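PDB 2IVF: ethylbenzene dehydrogenase alpha-subunit from Aromatoleum aromaticum, which belongs to the molybdopterin oxidoreductase family and binds MGD, MD1, a molybdenum atom and an iron/sulfur cluster. Local coordinates for residues K144-R149 and P681-E686; V161-A166 and I648-A653. All coordinates share one frame; numbering follows the deposited sequence.

Contact 1: residues K144-R149 and P681-E686; sequences KYPLKR and PGECRE
Tyr145 and Glu683 cross at about a right angle where the segment leading into strand 147-149 meets the turn ahead of helix 687-704, in the molybdopterin oxidoreductase fold. The 681-686 segment opens with a beta turn close to type II', closed by the bond from Cys684 N to Pro681 O. At its first corner Gly682 has a positive phi of 55°, and a CB there would clash with Lys144 O, so glycine suits both the backbone and the packing. From this turn Glu683 N gives a hydrogen bond of 2.7 Å to Lys144 O, nearly straight at the hydrogen and almost in line with the carbonyl.

The side chain of Glu683 starts with CB beside that same carbonyl oxygen. Its CG lies anti to the carbonyl carbon (chi1 -63°), which brings the chain across the CD1-CE1 edge of the tyrosine, where CG is 3.8 Å from both Tyr145 CD1 and CE1. Beyond CG the chain is extended, and CD reaches the ring edge in the ring plane, 3.7 Å from Tyr145 CD1, with carboxylate and ring planes 75° apart. At the tip, OE1 packs against Pro146 CD at 3.5 Å, while OE2 makes a salt bridge with Arg160. Glutamate thus serves twice: its CG and CD lie against the ring edge and its charge is matched by the arginine on the adjoining strand.

Lys144 itself uses the carbons of its side chain, which crosses Pro681 with CD 4.0 Å from Pro681 CB. Separately, Cys684 SG lies 3.8 Å from Lys144 CA. The phenol end of Tyr145 comes close to the turn's corner, where OH stands 3.6 Å from Gly682 CA.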
loop_
_atom_site.group_PDB
_atom_site.type_symbol
_atom_site.label_atom_id
_atom_site.label_comp_id
_atom_site.label_asym_id
_atom_site.label_seq_id
_atom_site.Cartn_x
_atom_site.Cartn_y
_atom_site.Cartn_z
ATOM N N LYS A 144 3.472 -23.803 5.086
ATOM C CA LYS A 144 2.654 -24.766 4.372
ATOM C C LYS A 144 2.466 -26.065 5.141
ATOM O O LYS A 144 1.621 -26.894 4.761
ATOM C CB LYS A 144 3.277 -25.043 2.979
ATOM C CG LYS A 144 3.088 -23.890 1.984
ATOM C CD LYS A 144 3.700 -24.143 0.555
ATOM C CE LYS A 144 5.039 -24.841 0.551
ATOM N NZ LYS A 144 5.593 -25.023 -0.845
ATOM N N TYR A 145 3.221 -26.244 6.222
ATOM C CA TYR A 145 3.130 -27.433 7.034
ATOM C C TYR A 145 3.185 -27.057 8.478
ATOM O O TYR A 145 3.830 -26.052 8.833
ATOM C CB TYR A 145 4.262 -28.431 6.740
ATOM C CG TYR A 145 4.249 -28.882 5.322
ATOM C CD1 TYR A 145 3.439 -29.918 4.921
ATOM C CD2 TYR A 145 5.002 -28.236 4.362
ATOM C CE1 TYR A 145 3.366 -30.301 3.607
ATOM C CE2 TYR A 145 4.934 -28.616 3.024
ATOM C CZ TYR A 145 4.124 -29.652 2.668
ATOM O OH TYR A 145 4.057 -30.076 1.372
ATOM N N PRO A 146 2.532 -27.846 9.313
ATOM C CA PRO A 146 2.630 -27.526 10.731
ATOM C C PRO A 146 4.054 -27.631 11.178
ATOM O O PRO A 146 4.739 -28.591 10.818
ATOM C CB PRO A 146 1.782 -28.586 11.403
ATOM C CG PRO A 146 0.861 -29.084 10.356
ATOM C CD PRO A 146 1.643 -29.002 9.074
ATOM N N LEU A 147 4.494 -26.635 11.930
ATOM C CA LEU A 147 5.858 -26.577 12.433
ATOM C C LEU A 147 5.836 -26.609 13.928
ATOM O O LEU A 147 4.989 -25.945 14.555
ATOM C CB LEU A 147 6.478 -25.258 11.989
ATOM C CG LEU A 147 6.603 -25.121 10.478
ATOM C CD1 LEU A 147 7.086 -23.661 10.124
ATOM C CD2 LEU A 147 7.517 -26.209 9.944
ATOM N N LYS A 148 6.815 -27.300 14.486
ATOM C CA LYS A 148 7.024 -27.350 15.904
ATOM C C LYS A 148 8.428 -26.838 16.249
ATOM O O LYS A 148 9.415 -27.222 15.637
ATOM C CB LYS A 148 6.830 -28.776 16.396
ATOM C CG LYS A 148 7.138 -28.973 17.893
ATOM C CD LYS A 148 6.470 -30.251 18.340
ATOM C CE LYS A 148 6.717 -30.609 19.752
ATOM N NZ LYS A 148 5.643 -31.601 20.118
ATOM N N ARG A 149 8.485 -26.000 17.266
ATOM C CA ARG A 149 9.716 -25.414 17.721
ATOM C C ARG A 149 10.695 -26.479 18.169
ATOM O O ARG A 149 10.352 -27.402 18.919
ATOM C CB ARG A 149 9.437 -24.478 18.908
ATOM C CG ARG A 149 10.662 -23.943 19.579
ATOM C CD ARG A 149 10.285 -22.838 20.567
ATOM N NE ARG A 149 9.485 -23.328 21.709
ATOM C CZ ARG A 149 9.955 -23.858 22.835
ATOM N NH1 ARG A 149 11.261 -24.059 23.028
ATOM N NH2 ARG A 149 9.099 -24.234 23.782
ATOM N N PRO A 681 -2.059 -24.977 -0.644
ATOM C CA PRO A 681 -0.902 -25.848 -0.853
ATOM C C PRO A 681 -0.519 -26.595 0.402
ATOM O O PRO A 681 -0.927 -26.211 1.497
ATOM C CB PRO A 681 0.215 -24.874 -1.176
ATOM C CG PRO A 681 -0.138 -23.611 -0.414
ATOM C CD PRO A 681 -1.655 -23.600 -0.304
ATOM N N GLY A 682 0.319 -27.615 0.228
ATOM C CA GLY A 682 0.913 -28.349 1.346
ATOM C C GLY A 682 -0.201 -28.857 2.241
ATOM O O GLY A 682 -1.126 -29.496 1.767
ATOM N N GLU A 683 -0.134 -28.544 3.524
ATOM C CA GLU A 683 -1.195 -28.959 4.441
ATOM C C GLU A 683 -1.898 -27.759 5.056
ATOM O O GLU A 683 -2.363 -27.802 6.215
ATOM C CB GLU A 683 -0.639 -29.903 5.514
ATOM C CG GLU A 683 -0.090 -31.193 4.904
ATOM C CD GLU A 683 0.635 -32.051 5.926
ATOM O OE1 GLU A 683 0.630 -31.707 7.121
ATOM O OE2 GLU A 683 1.217 -33.075 5.526
ATOM N N CYS A 684 -1.959 -26.685 4.270
ATOM C CA CYS A 684 -2.701 -25.496 4.646
ATOM C C CYS A 684 -4.174 -25.798 4.854
ATOM O O CYS A 684 -4.807 -26.409 4.023
ATOM C CB CYS A 684 -2.557 -24.428 3.571
ATOM S SG CYS A 684 -0.913 -23.704 3.563
ATOM N N ARG A 685 -4.722 -25.348 5.974
ATOM C CA ARG A 685 -6.136 -25.555 6.282
ATOM C C ARG A 685 -6.865 -24.215 6.420
ATOM O O ARG A 685 -6.246 -23.183 6.688
ATOM C CB ARG A 685 -6.277 -26.288 7.600
ATOM C CG ARG A 685 -5.930 -27.752 7.549
ATOM C CD ARG A 685 -6.296 -28.417 8.815
ATOM N NE ARG A 685 -5.795 -29.788 8.845
ATOM C CZ ARG A 685 -6.557 -30.866 8.811
ATOM N NH1 ARG A 685 -7.881 -30.775 8.728
ATOM N NH2 ARG A 685 -5.984 -32.052 8.839
ATOM N N GLU A 686 -8.178 -24.232 6.204
ATOM C CA GLU A 686 -8.995 -23.076 6.541
ATOM C C GLU A 686 -8.990 -22.955 8.043
ATOM O O GLU A 686 -8.947 -23.955 8.754
ATOM C CB GLU A 686 -10.435 -23.229 6.048
ATOM C CG GLU A 686 -10.515 -23.494 4.561
ATOM C CD GLU A 686 -11.855 -23.865 4.018
ATOM O OE1 GLU A 686 -12.696 -24.519 4.723
ATOM O OE2 GLU A 686 -12.017 -23.556 2.793
#

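Contact 2: residues V161-A166 and I648-A653; sequences VSWDEA and IVLPCA. With MD1 (phosphoric acid 4-(2-amino-4-oxo-3,4,5,6,-tetrahydro-pteridin-6-yl)-2-hydroxy-3,4-dimercapto-but-3-en-yl ester guanylate ester), chain N.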
loop_
_atom_site.group_PDB
_atom_site.type_symbol
_atom_site.label_atom_id
_atom_site.label_comp_id
_atom_site.label_asym_id
_atom_site.label_seq_id
_atom_site.Cartn_x
_atom_site.Cartn_y
_atom_site.Cartn_z
ATOM N N VAL A 161 5.696 -31.217 11.717
ATOM C CA VAL A 161 4.955 -32.286 12.389
ATOM C C VAL A 161 3.590 -32.394 11.726
ATOM O O VAL A 161 3.254 -31.538 10.916
ATOM C CB VAL A 161 4.763 -31.954 13.872
ATOM C CG1 VAL A 161 6.127 -31.799 14.546
ATOM C CG2 VAL A 161 3.951 -30.673 14.005
ATOM N N SER A 162 2.807 -33.401 12.108
ATOM C CA SER A 162 1.488 -33.590 11.567
ATOM C C SER A 162 0.537 -32.639 12.246
ATOM O O SER A 162 0.782 -32.187 13.373
ATOM C CB SER A 162 0.975 -35.003 11.749
ATOM O OG SER A 162 0.819 -35.336 13.129
ATOM N N TRP A 163 -0.570 -32.354 11.571
ATOM C CA TRP A 163 -1.656 -31.613 12.199
ATOM C C TRP A 163 -2.106 -32.340 13.476
ATOM O O TRP A 163 -2.463 -31.745 14.470
ATOM C CB TRP A 163 -2.839 -31.486 11.255
ATOM C CG TRP A 163 -2.786 -30.327 10.405
ATOM C CD1 TRP A 163 -2.320 -30.266 9.142
ATOM C CD2 TRP A 163 -3.220 -29.027 10.747
ATOM N NE1 TRP A 163 -2.410 -28.981 8.660
ATOM C CE2 TRP A 163 -2.987 -28.201 9.631
ATOM C CE3 TRP A 163 -3.793 -28.470 11.894
ATOM C CZ2 TRP A 163 -3.313 -26.853 9.622
ATOM C CZ3 TRP A 163 -4.125 -27.136 11.884
ATOM C CH2 TRP A 163 -3.879 -26.336 10.757
ATOM N N ASP A 164 -2.092 -33.637 13.434
ATOM C CA ASP A 164 -2.491 -34.410 14.589
ATOM C C ASP A 164 -1.618 -34.130 15.809
ATOM O O ASP A 164 -2.115 -33.921 16.908
ATOM C CB ASP A 164 -2.396 -35.872 14.248
ATOM C CG ASP A 164 -3.262 -36.700 15.116
ATOM O OD1 ASP A 164 -4.485 -36.663 14.869
ATOM O OD2 ASP A 164 -2.701 -37.359 16.028
ATOM N N GLU A 165 -0.314 -34.145 15.608
ATOM C CA GLU A 165 0.616 -33.861 16.700
ATOM C C GLU A 165 0.448 -32.441 17.189
ATOM O O GLU A 165 0.328 -32.204 18.408
ATOM C CB GLU A 165 2.060 -34.082 16.252
ATOM C CG GLU A 165 3.099 -33.494 17.230
ATOM C CD GLU A 165 4.499 -34.036 17.060
ATOM O OE1 GLU A 165 4.728 -34.865 16.173
ATOM O OE2 GLU A 165 5.367 -33.650 17.851
ATOM N N ALA A 166 0.407 -31.499 16.236
ATOM C CA ALA A 166 0.346 -30.044 16.520
ATOM C C ALA A 166 -0.959 -29.648 17.233
ATOM O O ALA A 166 -0.936 -29.032 18.305
ATOM C CB ALA A 166 0.556 -29.258 15.249
ATOM N N ILE A 648 4.193 -23.661 18.216
ATOM C CA ILE A 648 3.521 -24.417 17.175
ATOM C C ILE A 648 2.998 -23.408 16.159
ATOM O O ILE A 648 2.367 -22.411 16.525
ATOM C CB ILE A 648 2.309 -25.229 17.753
ATOM C CG1 ILE A 648 2.745 -26.309 18.729
ATOM C CG2 ILE A 648 1.485 -25.852 16.609
ATOM C CD1 ILE A 648 3.599 -27.426 18.141
ATOM N N VAL A 649 3.258 -23.646 14.879
ATOM C CA VAL A 649 2.683 -22.828 13.833
ATOM C C VAL A 649 1.860 -23.754 12.947
ATOM O O VAL A 649 2.373 -24.789 12.463
ATOM C CB VAL A 649 3.771 -22.100 13.032
ATOM C CG1 VAL A 649 3.147 -21.267 11.899
ATOM C CG2 VAL A 649 4.632 -21.218 13.974
ATOM N N LEU A 650 0.584 -23.377 12.743
ATOM C CA LEU A 650 -0.374 -24.175 11.983
ATOM C C LEU A 650 -0.608 -23.489 10.648
ATOM O O LEU A 650 -0.982 -22.298 10.631
ATOM C CB LEU A 650 -1.686 -24.217 12.722
ATOM C CG LEU A 650 -1.649 -24.879 14.088
ATOM C CD1 LEU A 650 -3.025 -24.824 14.679
ATOM C CD2 LEU A 650 -1.124 -26.309 13.993
ATOM N N PRO A 651 -0.362 -24.180 9.535
ATOM C CA PRO A 651 -0.456 -23.458 8.244
ATOM C C PRO A 651 -1.887 -23.258 7.742
ATOM O O PRO A 651 -2.651 -24.190 7.750
ATOM C CB PRO A 651 0.275 -24.376 7.274
ATOM C CG PRO A 651 0.021 -25.754 7.798
ATOM C CD PRO A 651 0.040 -25.570 9.349
ATOM N N CYS A 652 -2.196 -22.061 7.233
ATOM C CA CYS A 652 -3.528 -21.727 6.796
ATOM C C CYS A 652 -3.628 -21.357 5.326
ATOM O O CYS A 652 -2.669 -20.933 4.660
ATOM C CB CYS A 652 -4.096 -20.583 7.639
ATOM S SG CYS A 652 -4.225 -21.069 9.346
ATOM N N ALA A 653 -4.835 -21.569 4.834
ATOM C CA ALA A 653 -5.189 -21.241 3.485
ATOM C C ALA A 653 -5.224 -19.713 3.394
ATOM O O ALA A 653 -5.593 -19.043 4.353
ATOM C CB ALA A 653 -6.550 -21.873 3.162
HETATM P PB MD1 N . -1.932 -6.968 13.039
HETATM O O3B MD1 N . -1.212 -7.060 11.633
HETATM O O1B MD1 N . -3.347 -7.371 12.831
HETATM O O2B MD1 N . -1.104 -7.502 14.144
HETATM O O3A MD1 N . -1.934 -5.399 13.274
HETATM C C10 MD1 N . -3.008 -4.542 12.832
HETATM C C11 MD1 N . -2.494 -3.138 13.108
HETATM O O11 MD1 N . -1.562 -2.886 12.002
HETATM C C12 MD1 N . -3.618 -2.142 13.019
HETATM S S12 MD1 N . -5.108 -2.525 12.272
HETATM C C13 MD1 N . -3.467 -0.857 13.475
HETATM S S13 MD1 N . -4.689 0.299 13.341
HETATM C C14 MD1 N . -2.232 -0.387 14.145
HETATM N N15 MD1 N . -1.502 0.684 13.558
HETATM C C16 MD1 N . -0.288 1.078 14.057
HETATM C C15 MD1 N . 0.292 2.203 13.502
HETATM O O14 MD1 N . -0.275 2.851 12.582
HETATM N N17 MD1 N . 1.529 2.499 13.976
HETATM C C17 MD1 N . 2.124 1.761 15.000
HETATM N N16 MD1 N . 3.323 2.159 15.402
HETATM N N18 MD1 N . 1.507 0.701 15.548
HETATM C C20 MD1 N . 0.319 0.365 15.093
HETATM N N8 MD1 N . -0.332 -0.674 15.678
HETATM C C7 MD1 N . -1.595 -1.205 15.242
HETATM P PA MD1 N . -0.070 -8.028 11.043
HETATM O O1A MD1 N . -0.262 -7.988 9.561
HETATM O O2A MD1 N . 1.234 -7.563 11.569
HETATM O "O5'" MD1 N . -0.368 -9.474 11.603
HETATM C "C5'" MD1 N . -1.505 -10.137 11.063
HETATM C "C4'" MD1 N . -1.128 -11.494 10.631
HETATM O "O4'" MD1 N . -2.293 -11.971 9.970
HETATM C "C1'" MD1 N . -1.796 -12.885 8.992
HETATM N N9 MD1 N . -2.747 -13.202 7.918
HETATM C C4 MD1 N . -3.400 -14.352 7.845
HETATM N N3 MD1 N . -3.374 -15.414 8.685
HETATM C C2 MD1 N . -4.128 -16.484 8.434
HETATM N N2 MD1 N . -4.121 -17.550 9.279
HETATM N N1 MD1 N . -4.859 -16.505 7.262
HETATM C C6 MD1 N . -4.930 -15.464 6.368
HETATM O O6 MD1 N . -5.670 -15.559 5.389
HETATM C C5 MD1 N . -4.171 -14.323 6.671
HETATM N N7 MD1 N . -3.952 -13.157 6.073
HETATM C C8 MD1 N . -3.095 -12.484 6.846
HETATM C "C2'" MD1 N . -0.575 -12.188 8.399
HETATM O "O2'" MD1 N . 0.380 -13.099 7.801
HETATM C "C3'" MD1 N . -0.011 -11.392 9.585
HETATM O "O3'" MD1 N . 1.208 -11.982 10.107
#
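Trp163 and Ala166, in the first turn of helix 163-181, pack against Leu650, Pro651 and Ile648 of strand 648-651, a helix-on-sheet contact in the mixed sheet of the molybdopterin oxidoreductase fold. The buried side is apolar and close. Ala166 CB points at the strand and fits against two neighbouring branches, 3.6 Å from Leu650 CD2 and 3.8 Å from Ile648 CG2; a side chain of one methyl suits a helix lying this near the strand. The indole reaches farther. Its benzo ring crosses Leu650 at a slant, with Trp163 CH2 3.6 Å from Leu650 CB and CZ3 near both leucine methyls. Against Pro651 it comes tip to tip, CZ2 meeting the proline CD at 3.6 Å. The indole nitrogen, buried with the ring, is satisfied by Glu683 O, and Arg685 makes a cation-pi contact with the same ring.

The solvent side is of another kind. Ser162 and Asp164 are exposed and make no contact with 648-653. Ser162 is the N-cap: with chi1 at 64° its OG turns back to accept from Glu165 N at 3.0 Å, giving the first turn a polar end that serine suits. Asp164 and Glu165 pair with Lys697 and Lys148.

Past the strand, Cys652 lines the MD1 pocket, its CB 3.4 Å from MD1 N2, so the chain that packs against the tryptophan runs directly on to the guanine end of MD1. In the shortest contact between the two segments, Pro651 O lies in the indole plane at its edge, 3.3 Å from Trp163 CZ2.

Overall arrangement
Both contacts serve one mixed sheet, in which strands 147-149 and 648-651 are neighbours, and their centres lie about 5 Å apart. Contact 2 is core: all its touching residues are buried, and hydrocarbon packing joins helix to strand without a hydrogen bond between its segments. Contact 1 lies nearer the surface, with only two of seven touching residues buried, and combines a backbone hydrogen bond with a charged side chain. Besides the indole bond, Arg685 O probably accepts from Ala653 N, and Pro146 packs on Pro651, joining the two directly. Contact 2 leads into the MD1 pocket, whereas the Cys684 side chain of contact 1 stays about 9 Å from MD1.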